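Long-range contacts in homoserine dehydrogenase (Staphylococcus aureus M1064, PDB 4PG7), which catalyses the NAD(P)-dependent interconversion of aspartate semialdehyde and homoserine, a hydride-transfer step of the aspartic acid pathway: residues L127-E136 against V227-I238; N376-V384 against Y435-V443. All coordinates share one frame; numbering follows the deposited sequence.

Interaction 1 of 2, residues L127-E136 against V227-I238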
loop_
_atom_site.group_PDB
_atom_site.type_symbol
_atom_site.label_atom_id
_atom_site.label_comp_id
_atom_site.label_asym_id
_atom_site.label_seq_id
_atom_site.Cartn_x
_atom_site.Cartn_y
_atom_site.Cartn_z
ATOM N N LEU A 127 -19.787 -2.053 -12.710
ATOM C CA LEU A 127 -20.250 -3.032 -11.711
ATOM C C LEU A 127 -20.139 -2.462 -10.296
ATOM O O LEU A 127 -19.130 -1.861 -9.929
ATOM C CB LEU A 127 -19.421 -4.316 -11.754
ATOM C CG LEU A 127 -19.759 -5.489 -12.694
ATOM C CD1 LEU A 127 -20.959 -5.278 -13.617
ATOM C CD2 LEU A 127 -18.514 -6.047 -13.339
ATOM N N LEU A 128 -21.177 -2.690 -9.505
ATOM C CA LEU A 128 -21.223 -2.258 -8.121
ATOM C C LEU A 128 -21.308 -3.512 -7.259
ATOM O O LEU A 128 -21.249 -4.641 -7.786
ATOM C CB LEU A 128 -22.402 -1.305 -7.908
ATOM C CG LEU A 128 -22.212 0.045 -8.614
ATOM C CD1 LEU A 128 -23.506 0.843 -8.702
ATOM C CD2 LEU A 128 -21.142 0.877 -7.938
ATOM N N ALA A 129 -21.434 -3.329 -5.947
ATOM C CA ALA A 129 -21.347 -4.434 -5.018
ATOM C C ALA A 129 -22.474 -5.446 -5.234
ATOM O O ALA A 129 -22.232 -6.648 -5.178
ATOM C CB ALA A 129 -21.365 -3.937 -3.584
ATOM N N VAL A 130 -23.685 -4.947 -5.468
ATOM C CA VAL A 130 -24.850 -5.802 -5.725
ATOM C C VAL A 130 -24.527 -6.786 -6.854
ATOM O O VAL A 130 -24.781 -7.994 -6.749
ATOM C CB VAL A 130 -26.102 -4.966 -6.092
ATOM C CG1 VAL A 130 -27.239 -5.858 -6.595
ATOM C CG2 VAL A 130 -26.597 -4.187 -4.878
ATOM N N HIS A 131 -23.905 -6.257 -7.899
ATOM C CA HIS A 131 -23.582 -7.033 -9.073
ATOM C C HIS A 131 -22.484 -8.059 -8.805
ATOM O O HIS A 131 -22.609 -9.221 -9.207
ATOM C CB HIS A 131 -23.225 -6.074 -10.220
ATOM C CG HIS A 131 -24.295 -5.056 -10.475
ATOM N ND1 HIS A 131 -24.116 -3.705 -10.265
ATOM C CD2 HIS A 131 -25.592 -5.208 -10.827
ATOM C CE1 HIS A 131 -25.238 -3.060 -10.528
ATOM N NE2 HIS A 131 -26.152 -3.953 -10.863
ATOM N N LEU A 132 -21.410 -7.634 -8.150
ATOM C CA LEU A 132 -20.288 -8.524 -7.867
ATOM C C LEU A 132 -20.702 -9.671 -6.954
ATOM O O LEU A 132 -20.213 -10.793 -7.098
ATOM C CB LEU A 132 -19.126 -7.768 -7.228
ATOM C CG LEU A 132 -18.456 -6.700 -8.097
ATOM C CD1 LEU A 132 -17.452 -5.907 -7.259
ATOM C CD2 LEU A 132 -17.791 -7.310 -9.330
ATOM N N LYS A 133 -21.600 -9.375 -6.024
ATOM C CA LYS A 133 -22.089 -10.359 -5.081
ATOM C C LYS A 133 -22.839 -11.463 -5.816
ATOM O O LYS A 133 -22.512 -12.646 -5.664
ATOM C CB LYS A 133 -23.000 -9.685 -4.057
ATOM C CG LYS A 133 -23.787 -10.625 -3.172
ATOM C CD LYS A 133 -22.890 -11.575 -2.402
ATOM C CE LYS A 133 -23.649 -12.223 -1.246
ATOM N NZ LYS A 133 -22.969 -13.464 -0.773
ATOM N N LEU A 134 -23.840 -11.068 -6.598
ATOM C CA LEU A 134 -24.674 -12.029 -7.307
ATOM C C LEU A 134 -23.849 -12.829 -8.325
ATOM O O LEU A 134 -24.108 -14.009 -8.518
ATOM C CB LEU A 134 -25.899 -11.345 -7.949
ATOM C CG LEU A 134 -25.801 -10.632 -9.305
ATOM C CD1 LEU A 134 -25.944 -11.586 -10.504
ATOM C CD2 LEU A 134 -26.883 -9.574 -9.376
ATOM N N LEU A 135 -22.857 -12.205 -8.962
ATOM C CA LEU A 135 -22.003 -12.928 -9.899
ATOM C C LEU A 135 -21.052 -13.897 -9.188
ATOM O O LEU A 135 -20.858 -15.033 -9.650
ATOM C CB LEU A 135 -21.228 -11.965 -10.829
ATOM C CG LEU A 135 -22.108 -11.187 -11.814
ATOM C CD1 LEU A 135 -21.352 -10.044 -12.463
ATOM C CD2 LEU A 135 -22.671 -12.120 -12.885
ATOM N N GLU A 136 -20.452 -13.461 -8.081
ATOM C CA GLU A 136 -19.586 -14.342 -7.299
ATOM C C GLU A 136 -20.327 -15.610 -6.809
ATOM O O GLU A 136 -19.764 -16.709 -6.863
ATOM C CB GLU A 136 -18.975 -13.598 -6.112
ATOM C CG GLU A 136 -17.813 -12.696 -6.504
ATOM C CD GLU A 136 -17.020 -12.209 -5.310
ATOM O OE1 GLU A 136 -17.570 -11.408 -4.510
ATOM O OE2 GLU A 136 -15.842 -12.636 -5.188
ATOM N N VAL A 227 -18.508 2.183 -2.583
ATOM C CA VAL A 227 -19.335 0.966 -2.603
ATOM C C VAL A 227 -18.453 -0.273 -2.773
ATOM O O VAL A 227 -18.565 -1.243 -2.028
ATOM C CB VAL A 227 -20.381 0.984 -3.726
ATOM C CG1 VAL A 227 -21.113 -0.355 -3.789
ATOM C CG2 VAL A 227 -21.380 2.109 -3.527
ATOM N N ILE A 228 -17.562 -0.228 -3.748
ATOM C CA ILE A 228 -16.679 -1.354 -4.026
ATOM C C ILE A 228 -15.727 -1.619 -2.864
ATOM O O ILE A 228 -15.567 -2.759 -2.430
ATOM C CB ILE A 228 -15.852 -1.132 -5.311
ATOM C CG1 ILE A 228 -16.749 -1.017 -6.556
ATOM C CG2 ILE A 228 -14.852 -2.263 -5.516
ATOM C CD1 ILE A 228 -17.600 -2.244 -6.827
ATOM N N THR A 229 -15.077 -0.572 -2.373
ATOM C CA THR A 229 -14.151 -0.712 -1.271
ATOM C C THR A 229 -14.842 -1.275 -0.005
ATOM O O THR A 229 -14.242 -2.078 0.719
ATOM C CB THR A 229 -13.428 0.603 -0.993
ATOM O OG1 THR A 229 -12.755 1.015 -2.189
ATOM C CG2 THR A 229 -12.409 0.452 0.121
ATOM N N SER A 230 -16.090 -0.884 0.227
ATOM C CA SER A 230 -16.870 -1.397 1.355
ATOM C C SER A 230 -17.162 -2.888 1.198
ATOM O O SER A 230 -17.126 -3.655 2.170
ATOM C CB SER A 230 -18.199 -0.644 1.480
ATOM O OG SER A 230 -17.994 0.721 1.800
ATOM N N TYR A 231 -17.457 -3.294 -0.028
ATOM C CA TYR A 231 -17.690 -4.706 -0.329
ATOM C C TYR A 231 -16.431 -5.556 -0.096
ATOM O O TYR A 231 -16.492 -6.594 0.541
ATOM C CB TYR A 231 -18.182 -4.866 -1.764
ATOM C CG TYR A 231 -18.504 -6.300 -2.114
ATOM C CD1 TYR A 231 -19.480 -6.996 -1.415
ATOM C CD2 TYR A 231 -17.817 -6.961 -3.130
ATOM C CE1 TYR A 231 -19.763 -8.319 -1.718
ATOM C CE2 TYR A 231 -18.104 -8.280 -3.451
ATOM C CZ TYR A 231 -19.076 -8.951 -2.741
ATOM O OH TYR A 231 -19.345 -10.251 -3.062
ATOM N N LEU A 232 -15.292 -5.079 -0.586
ATOM C CA LEU A 232 -14.033 -5.762 -0.401
ATOM C C LEU A 232 -13.530 -5.720 1.047
ATOM O O LEU A 232 -12.998 -6.710 1.523
ATOM C CB LEU A 232 -12.970 -5.180 -1.334
ATOM C CG LEU A 232 -13.270 -5.366 -2.826
ATOM C CD1 LEU A 232 -12.232 -4.651 -3.670
ATOM C CD2 LEU A 232 -13.325 -6.846 -3.196
ATOM N N SER A 233 -13.735 -4.607 1.755
ATOM C CA SER A 233 -13.274 -4.463 3.143
ATOM C C SER A 233 -14.156 -5.143 4.183
ATOM O O SER A 233 -13.652 -5.743 5.137
ATOM C CB SER A 233 -13.156 -2.973 3.526
ATOM O OG SER A 233 -12.216 -2.321 2.693
ATOM N N PHE A 234 -15.465 -4.993 4.039
ATOM C CA PHE A 234 -16.397 -5.397 5.070
ATOM C C PHE A 234 -17.261 -6.583 4.678
ATOM O O PHE A 234 -18.042 -7.045 5.508
ATOM C CB PHE A 234 -17.343 -4.250 5.402
ATOM C CG PHE A 234 -16.660 -2.963 5.733
ATOM C CD1 PHE A 234 -15.630 -2.926 6.658
ATOM C CD2 PHE A 234 -17.095 -1.772 5.165
ATOM C CE1 PHE A 234 -15.015 -1.731 6.971
ATOM C CE2 PHE A 234 -16.489 -0.574 5.491
ATOM C CZ PHE A 234 -15.452 -0.551 6.397
ATOM N N ASN A 235 -17.149 -7.052 3.429
ATOM C CA ASN A 235 -18.024 -8.098 2.907
ATOM C C ASN A 235 -19.506 -7.747 3.053
ATOM O O ASN A 235 -20.340 -8.608 3.287
ATOM C CB ASN A 235 -17.710 -9.437 3.572
ATOM C CG ASN A 235 -16.229 -9.773 3.536
ATOM O OD1 ASN A 235 -15.563 -9.582 2.520
ATOM N ND2 ASN A 235 -15.708 -10.276 4.649
ATOM N N GLN A 236 -19.819 -6.466 2.904
ATOM C CA GLN A 236 -21.191 -5.986 2.970
ATOM C C GLN A 236 -21.508 -5.296 1.672
ATOM O O GLN A 236 -20.687 -4.568 1.137
ATOM C CB GLN A 236 -21.359 -4.972 4.096
ATOM C CG GLN A 236 -21.180 -5.547 5.490
ATOM C CD GLN A 236 -22.323 -6.445 5.912
ATOM O OE1 GLN A 236 -22.105 -7.562 6.370
ATOM N NE2 GLN A 236 -23.547 -5.965 5.760
ATOM N N VAL A 237 -22.728 -5.490 1.204
ATOM C CA VAL A 237 -23.206 -4.856 0.007
ATOM C C VAL A 237 -23.973 -3.611 0.394
ATOM O O VAL A 237 -24.955 -3.703 1.106
ATOM C CB VAL A 237 -24.154 -5.800 -0.759
ATOM C CG1 VAL A 237 -24.865 -5.063 -1.879
ATOM C CG2 VAL A 237 -23.391 -7.006 -1.293
ATOM N N ILE A 238 -23.541 -2.452 -0.090
ATOM C CA ILE A 238 -24.352 -1.240 0.020
ATOM C C ILE A 238 -24.710 -0.767 -1.369
ATOM O O ILE A 238 -24.044 -1.120 -2.324
ATOM C CB ILE A 238 -23.630 -0.117 0.799
ATOM C CG1 ILE A 238 -22.418 0.429 0.033
ATOM C CG2 ILE A 238 -23.211 -0.624 2.167
ATOM C CD1 ILE A 238 -21.752 1.607 0.720
HETATM O O HOH W 1 -24.007 -2.107 -4.853
#
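The helical residues Ala129-Glu136 and Val227-Phe234 run 43° apart in direction, their axes 9.9 Å distant at closest approach, and the backbones come nearest where Ala129 faces Val237. Tyr231 supplies the knob: its side chain enters the hole made by Ala129, Leu132, Lys133 and Glu136. With CG anti to the backbone N (chi1 -177°), the ring is carried straight across to the other helix. Near its root, Tyr231 CB rests on Ala129 CB at 3.8 Å. Farther out, CE2 meets Leu132 CB, while the hydroxyl comes up against CA of Lys133, whose side chain crosses that of Tyr231 at about a right angle and ends in a salt bridge with Asp137. The phenol donates to Glu136 OE1, with Tyr231 OH and that oxygen 2.6 Å apart. OE1 lies near the ring plane at its edge and is approached nearly along its own C-O bond, the carboxylate turned 69° from the ring.

This is a helix-on-helix junction between the NAD-binding region, a parallel sheet of Rossmann type flanked by helices, and the homoserine dehydrogenase family region that carries helix 220-234. Leu132 and Glu136 also touch Phe148, and the other helix lies with Ser230 and Phe234 against strands 171-177 and 278-289.

Aliphatic side chains complete the contact. Ala129 CB sits 3.6 Å from Val227 CG1. Ile228 brings CD1 to Leu132 CD1 at 3.7 Å, the two side chains crossing almost perpendicularly. On the more exposed flank, Val130 CG2 meets Val237 CG1, also at 3.6 Å. One water bridges the backbones at the start of helix 129-141: it accepts from Val130 N at 2.9 Å and donates to Ile238 O at 2.7 Å.

Interaction 2 of 2, residues N376-V384 against Y435-V443. With LYS (lysine), chain K.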
loop_
_atom_site.group_PDB
_atom_site.type_symbol
_atom_site.label_atom_id
_atom_site.label_comp_id
_atom_site.label_asym_id
_atom_site.label_seq_id
_atom_site.Cartn_x
_atom_site.Cartn_y
_atom_site.Cartn_z
ATOM N N ASN A 376 -15.684 15.033 14.256
ATOM C CA ASN A 376 -15.134 16.365 14.264
ATOM C C ASN A 376 -15.657 17.126 13.059
ATOM O O ASN A 376 -15.882 16.545 11.985
ATOM C CB ASN A 376 -13.618 16.306 14.221
ATOM C CG ASN A 376 -13.066 15.202 15.089
ATOM O OD1 ASN A 376 -13.377 15.121 16.271
ATOM N ND2 ASN A 376 -12.283 14.320 14.494
ATOM N N PHE A 377 -15.826 18.429 13.231
ATOM C CA PHE A 377 -16.517 19.225 12.203
ATOM C C PHE A 377 -15.876 20.571 11.991
ATOM O O PHE A 377 -15.384 21.188 12.935
ATOM C CB PHE A 377 -17.965 19.407 12.616
ATOM C CG PHE A 377 -18.716 18.116 12.773
ATOM C CD1 PHE A 377 -19.384 17.563 11.691
ATOM C CD2 PHE A 377 -18.756 17.450 14.011
ATOM C CE1 PHE A 377 -20.084 16.362 11.834
ATOM C CE2 PHE A 377 -19.459 16.261 14.161
ATOM C CZ PHE A 377 -20.121 15.722 13.069
ATOM N N PHE A 378 -15.967 21.042 10.750
ATOM C CA PHE A 378 -15.550 22.379 10.355
ATOM C C PHE A 378 -16.821 23.101 9.945
ATOM O O PHE A 378 -17.485 22.689 9.019
ATOM C CB PHE A 378 -14.614 22.273 9.154
ATOM C CG PHE A 378 -14.264 23.580 8.488
ATOM C CD1 PHE A 378 -13.371 24.456 9.060
ATOM C CD2 PHE A 378 -14.729 23.867 7.218
ATOM C CE1 PHE A 378 -12.989 25.631 8.403
ATOM C CE2 PHE A 378 -14.352 25.031 6.562
ATOM C CZ PHE A 378 -13.469 25.910 7.155
ATOM N N VAL A 379 -17.154 24.161 10.658
ATOM C CA VAL A 379 -18.433 24.833 10.501
ATOM C C VAL A 379 -18.176 26.278 10.082
ATOM O O VAL A 379 -17.446 26.986 10.764
ATOM C CB VAL A 379 -19.219 24.856 11.827
ATOM C CG1 VAL A 379 -20.570 25.527 11.606
ATOM C CG2 VAL A 379 -19.418 23.451 12.373
ATOM N N VAL A 380 -18.787 26.709 8.982
ATOM C CA VAL A 380 -18.680 28.089 8.498
ATOM C C VAL A 380 -20.006 28.811 8.694
ATOM O O VAL A 380 -21.053 28.309 8.257
ATOM C CB VAL A 380 -18.360 28.119 7.005
ATOM C CG1 VAL A 380 -18.200 29.553 6.527
ATOM C CG2 VAL A 380 -17.090 27.332 6.731
ATOM N N VAL A 381 -19.957 29.937 9.391
ATOM C CA VAL A 381 -21.135 30.747 9.677
ATOM C C VAL A 381 -20.952 32.129 9.047
ATOM O O VAL A 381 -19.862 32.715 9.136
ATOM C CB VAL A 381 -21.416 30.896 11.191
ATOM C CG1 VAL A 381 -21.667 29.530 11.811
ATOM C CG2 VAL A 381 -20.255 31.572 11.897
ATOM N N ASN A 382 -22.015 32.641 8.434
ATOM C CA ASN A 382 -22.002 33.976 7.829
ATOM C C ASN A 382 -22.961 34.947 8.529
ATOM O O ASN A 382 -23.772 34.542 9.353
ATOM C CB ASN A 382 -22.427 33.951 6.357
ATOM C CG ASN A 382 -21.824 32.826 5.554
ATOM O OD1 ASN A 382 -22.528 32.094 4.849
ATOM N ND2 ASN A 382 -20.521 32.730 5.583
ATOM N N HIS A 383 -22.865 36.225 8.161
ATOM C CA HIS A 383 -23.727 37.301 8.696
ATOM C C HIS A 383 -23.641 37.373 10.207
ATOM O O HIS A 383 -24.631 37.623 10.870
ATOM C CB HIS A 383 -25.181 37.102 8.229
ATOM C CG HIS A 383 -25.291 36.767 6.776
ATOM N ND1 HIS A 383 -25.044 37.693 5.786
ATOM C CD2 HIS A 383 -25.581 35.609 6.139
ATOM C CE1 HIS A 383 -25.181 37.122 4.604
ATOM N NE2 HIS A 383 -25.506 35.858 4.789
ATOM N N VAL A 384 -22.453 37.121 10.757
ATOM C CA VAL A 384 -22.284 37.133 12.190
ATOM C C VAL A 384 -21.898 38.541 12.616
ATOM O O VAL A 384 -20.901 39.080 12.149
ATOM C CB VAL A 384 -21.187 36.160 12.652
ATOM C CG1 VAL A 384 -21.114 36.148 14.178
ATOM C CG2 VAL A 384 -21.453 34.762 12.096
ATOM N N TYR A 435 -27.622 31.434 13.988
ATOM C CA TYR A 435 -26.555 31.598 13.031
ATOM C C TYR A 435 -26.890 30.992 11.692
ATOM O O TYR A 435 -27.530 29.939 11.614
ATOM C CB TYR A 435 -25.280 30.938 13.497
ATOM C CG TYR A 435 -24.689 31.537 14.703
ATOM C CD1 TYR A 435 -23.766 32.564 14.589
ATOM C CD2 TYR A 435 -25.021 31.063 15.959
ATOM C CE1 TYR A 435 -23.179 33.112 15.706
ATOM C CE2 TYR A 435 -24.443 31.601 17.089
ATOM C CZ TYR A 435 -23.523 32.628 16.965
ATOM O OH TYR A 435 -22.933 33.176 18.083
ATOM N N GLU A 436 -26.497 31.699 10.640
ATOM C CA GLU A 436 -26.568 31.183 9.302
ATOM C C GLU A 436 -25.362 30.305 9.085
ATOM O O GLU A 436 -24.241 30.803 9.062
ATOM C CB GLU A 436 -26.517 32.334 8.298
ATOM C CG GLU A 436 -26.659 31.867 6.856
ATOM C CD GLU A 436 -27.976 31.175 6.570
ATOM O OE1 GLU A 436 -28.953 31.341 7.322
ATOM O OE2 GLU A 436 -28.029 30.471 5.567
ATOM N N VAL A 437 -25.592 29.013 8.924
ATOM C CA VAL A 437 -24.523 28.084 8.684
ATOM C C VAL A 437 -24.359 27.932 7.180
ATOM O O VAL A 437 -25.258 27.466 6.512
ATOM C CB VAL A 437 -24.832 26.694 9.313
ATOM C CG1 VAL A 437 -23.755 25.687 8.944
ATOM C CG2 VAL A 437 -24.942 26.819 10.830
ATOM N N ASP A 438 -23.210 28.319 6.650
ATOM C CA ASP A 438 -22.963 28.204 5.219
ATOM C C ASP A 438 -22.786 26.737 4.889
ATOM O O ASP A 438 -23.467 26.199 4.033
ATOM C CB ASP A 438 -21.701 28.970 4.838
ATOM C CG ASP A 438 -21.349 28.838 3.346
ATOM O OD1 ASP A 438 -22.238 28.608 2.514
ATOM O OD2 ASP A 438 -20.172 28.988 3.010
ATOM N N LYS A 439 -21.888 26.074 5.612
ATOM C CA LYS A 439 -21.691 24.671 5.412
ATOM C C LYS A 439 -20.863 24.057 6.523
ATOM O O LYS A 439 -20.252 24.761 7.328
ATOM C CB LYS A 439 -20.979 24.450 4.097
ATOM C CG LYS A 439 -19.608 25.072 4.040
ATOM C CD LYS A 439 -19.211 25.252 2.586
ATOM C CE LYS A 439 -17.884 25.966 2.449
ATOM N NZ LYS A 439 -17.632 26.234 1.001
ATOM N N VAL A 440 -20.842 22.738 6.509
ATOM C CA VAL A 440 -20.129 21.949 7.490
ATOM C C VAL A 440 -19.387 20.884 6.722
ATOM O O VAL A 440 -19.975 20.172 5.901
ATOM C CB VAL A 440 -21.100 21.293 8.508
ATOM C CG1 VAL A 440 -20.354 20.396 9.484
ATOM C CG2 VAL A 440 -21.871 22.349 9.280
ATOM N N TYR A 441 -18.090 20.779 6.984
ATOM C CA TYR A 441 -17.282 19.683 6.457
ATOM C C TYR A 441 -16.796 18.832 7.633
ATOM O O TYR A 441 -16.478 19.372 8.690
ATOM C CB TYR A 441 -16.068 20.207 5.723
ATOM C CG TYR A 441 -16.295 21.027 4.482
ATOM C CD1 TYR A 441 -17.454 20.935 3.737
ATOM C CD2 TYR A 441 -15.287 21.849 4.002
ATOM C CE1 TYR A 441 -17.627 21.686 2.583
ATOM C CE2 TYR A 441 -15.451 22.594 2.842
ATOM C CZ TYR A 441 -16.606 22.495 2.132
ATOM O OH TYR A 441 -16.748 23.229 0.964
ATOM N N PRO A 442 -16.712 17.507 7.449
ATOM C CA PRO A 442 -16.061 16.690 8.480
ATOM C C PRO A 442 -14.585 17.001 8.564
ATOM O O PRO A 442 -13.999 17.523 7.610
ATOM C CB PRO A 442 -16.271 15.235 8.007
ATOM C CG PRO A 442 -16.648 15.331 6.590
ATOM C CD PRO A 442 -17.206 16.704 6.323
ATOM N N VAL A 443 -14.004 16.696 9.718
ATOM C CA VAL A 443 -12.590 16.894 9.978
ATOM C C VAL A 443 -12.030 15.569 10.428
ATOM O O VAL A 443 -12.588 14.935 11.342
ATOM C CB VAL A 443 -12.351 17.964 11.061
ATOM C CG1 VAL A 443 -10.880 18.104 11.367
ATOM C CG2 VAL A 443 -12.950 19.302 10.642
HETATM N N LYS K . -19.410 29.248 -2.069
HETATM C CA LYS K . -20.499 28.247 -1.813
HETATM C C LYS K . -21.366 28.617 -0.613
HETATM O O LYS K . -21.945 27.734 0.048
HETATM C CB LYS K . -19.901 26.855 -1.599
HETATM C CG LYS K . -20.914 25.731 -1.683
HETATM C CD LYS K . -20.848 24.796 -0.487
HETATM C CE LYS K . -21.973 23.789 -0.567
HETATM N NZ LYS K . -21.994 22.837 0.575
HETATM O OXT LYS K . -21.516 29.809 -0.303
HETATM O O HOH W 2 -14.765 13.361 12.071
HETATM O O HOH W 3 -25.753 34.382 11.133
#
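Asp438, its CG swung opposite the backbone N (chi1 178°), lies alongside Val380 across the strands and reaches the bound lysine, as does Lys439, whose CG is wedged between its N and carbonyl carbon (chi1 62°) and whose chain is otherwise extended. The two form a classic beta bulge facing Val380 in an antiparallel pair of strands, within the C-terminal domain, probably of ACT type. The bulge is gripped twice: Asp438 N donates to Val380 O at 2.7 Å, and Val380 N to Lys439 O at 2.9 Å, almost straight at 174°. Farther along, Phe378 and Tyr441 exchange two backbone bonds, and their side chains lie side by side, CD2 to CD2 at 3.8 Å. On the other face, Val379 and Val440 run alongside each other, CG2 to CG2 at 4.1 Å. At the end of the pair, Asn376 ND2 donates to Val443 O from above its carbonyl plane, while its OD1 accepts from Gly421 N. Lys439 NZ donates to Tyr441 OH and makes a salt bridge with Asp255. Asp438 OD1 lies 2.6 Å from LYS O of the ligand's carboxylate, so one of these acid groups probably carries a proton.

Interactions 1 and 2 do not touch: their centres are about 34 Å apart, their nearest atoms about 15 Å. Each is partly buried, but interaction 1 lies nearer the middle of the chain, whereas interaction 2 lies far from the centre of the chain, in the C-terminal domain. They use different elements and different chemistry. Helices from two regions meet in interaction 1 mainly through apolar side chains and a single direct hydrogen bond, while interaction 2 joins strands of one domain by a ladder of backbone bonds and presents an aspartate and a lysine side chain to a ligand. Strand 278-289 is a neighbour of both, touched by helix 220-234 and paired with strand 436-444.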